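Local coordinates for probable M18-family aminopeptidase 1 (Thermotoga maritima, PDB 2GLF) that probably acts as a zinc-dependent aminopeptidase, a metallopeptidase of the M18 family that removes residues from the N-termini of peptides, at the interface of chains A and B. Coordinates in Å, arbitrary orientation; residue numbers count along the deposited sequence, not the author numbering. Chains: chain A/B, Probable M18-family aminopeptidase 1.

The interface of chains A and B. Residues chain A 8, 239, 241-242; chain B 189-191.
The 3-10 helix 7-9 of chain A, through A:Trp8, and the loop leading into strand 242-245 of the same chain meet the loop of chain B at the end of strand 185-189. B:Ile191 is the main apolar plug, burying 76 Å². Its CG1 arm crosses the A:Trp8 side chain at about a right angle and lies over one face of the indole: CG1 is 3.3 Å from the centroid of the five-membered ring, and the terminal methyl CD1 covers the six-membered ring. The extended arm (chi2 -178°) lets neighbouring carbons cover both rings at once. The CB of A:Ser241 packs against the same arm from the flank, 3.4 Å from B:Ile191 CG1. At the indole edge, in plane, NE1 of A:Trp8 bonds to a water (O 2.8 Å away) that also reaches OG1 of B:Thr190, a bridge across the interface. A:Ser241 is the polar hub. With OG between its backbone N and carbonyl carbon (chi1 70°), the hydroxyl lies 2.7 Å from the carbonyl O of B:Gly189, almost in line with the C=O bond (168°). It also pairs with OG1 of B:Thr190 (2.8 Å) and with OD1 of A:Asp239, on the syn side but well out of the carboxylate plane; its lone hydrogen cannot serve carbonyl and carboxylate equally, so those two bonds probably compete. B:Thr190 OG1 probably bonds to the same B:Gly189 carbonyl on an in-plane lone pair, 2.7 Å away, so hydroxyls from both chains converge on that oxygen. Both carboxylate oxygens of A:Asp239 crowd it too, acceptor against acceptor, so the placement of either group, and the details of the bonds to them, are doubtful. Beside the polar cluster, A:Leu242 CD1 and B:Thr190 CG2 meet tip to tip at 3.5 Å. The patch belongs to a two-fold interface whose twin has the chains exchanged, and the twelve-subunit deposited assembly suggests that this pairing helps build the oligomer, joining an N-terminal segment and a strand-entry loop to a neighbour's strand-exit loop.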
loop_
_atom_site.group_PDB
_atom_site.type_symbol
_atom_site.label_atom_id
_atom_site.label_comp_id
_atom_site.label_asym_id
_atom_site.label_seq_id
_atom_site.Cartn_x
_atom_site.Cartn_y
_atom_site.Cartn_z
ATOM N N TRP A 8 40.591 -33.745 -9.482
ATOM C CA TRP A 8 41.459 -33.677 -10.662
ATOM C C TRP A 8 42.941 -33.845 -10.334
ATOM O O TRP A 8 43.726 -34.249 -11.193
ATOM C CB TRP A 8 41.258 -32.358 -11.426
ATOM C CG TRP A 8 39.896 -32.224 -12.049
ATOM C CD1 TRP A 8 38.848 -31.492 -11.572
ATOM C CD2 TRP A 8 39.417 -32.888 -13.228
ATOM N NE1 TRP A 8 37.747 -31.659 -12.375
ATOM C CE2 TRP A 8 38.066 -32.510 -13.400
ATOM C CE3 TRP A 8 39.998 -33.765 -14.152
ATOM C CZ2 TRP A 8 37.282 -32.980 -14.462
ATOM C CZ3 TRP A 8 39.221 -34.232 -15.206
ATOM C CH2 TRP A 8 37.874 -33.837 -15.352
ATOM N N ASP A 239 37.818 -26.148 -20.253
ATOM C CA ASP A 239 38.639 -27.302 -19.908
ATOM C C ASP A 239 37.820 -28.584 -19.966
ATOM O O ASP A 239 38.224 -29.608 -19.428
ATOM C CB ASP A 239 39.279 -27.152 -18.520
ATOM C CG ASP A 239 38.278 -26.782 -17.443
ATOM O OD1 ASP A 239 37.127 -27.264 -17.500
ATOM O OD2 ASP A 239 38.660 -26.014 -16.528
ATOM N N SER A 241 35.653 -29.802 -18.343
ATOM C CA SER A 241 35.634 -30.485 -17.056
ATOM C C SER A 241 34.247 -30.806 -16.526
ATOM O O SER A 241 34.108 -31.582 -15.579
ATOM C CB SER A 241 36.352 -29.640 -16.013
ATOM O OG SER A 241 35.581 -28.494 -15.703
ATOM N N LEU A 242 33.223 -30.214 -17.122
ATOM C CA LEU A 242 31.869 -30.442 -16.649
ATOM C C LEU A 242 31.008 -31.235 -17.618
ATOM O O LEU A 242 31.321 -31.324 -18.803
ATOM C CB LEU A 242 31.211 -29.095 -16.359
ATOM C CG LEU A 242 32.013 -28.223 -15.393
ATOM C CD1 LEU A 242 31.374 -26.851 -15.268
ATOM C CD2 LEU A 242 32.089 -28.910 -14.041
ATOM N N GLY B 189 35.674 -22.828 -16.543
ATOM C CA GLY B 189 36.695 -23.763 -16.093
ATOM C C GLY B 189 36.504 -24.798 -14.994
ATOM O O GLY B 189 36.371 -25.986 -15.283
ATOM N N THR B 190 36.534 -24.361 -13.739
ATOM C CA THR B 190 36.406 -25.233 -12.554
ATOM C C THR B 190 37.626 -26.094 -12.198
ATOM O O THR B 190 37.790 -26.457 -11.030
ATOM C CB THR B 190 35.168 -26.193 -12.598
ATOM O OG1 THR B 190 35.547 -27.458 -13.150
ATOM C CG2 THR B 190 34.040 -25.594 -13.411
ATOM N N ILE B 191 38.469 -26.441 -13.172
ATOM C CA ILE B 191 39.665 -27.247 -12.871
ATOM C C ILE B 191 40.854 -26.365 -12.510
ATOM O O ILE B 191 41.364 -25.635 -13.358
ATOM C CB ILE B 191 40.118 -28.122 -14.060
ATOM C CG1 ILE B 191 39.228 -29.355 -14.200
ATOM C CG2 ILE B 191 41.551 -28.568 -13.843
ATOM C CD1 ILE B 191 39.655 -30.284 -15.331
HETATM O O HOH W 1 35.799 -29.946 -11.315
#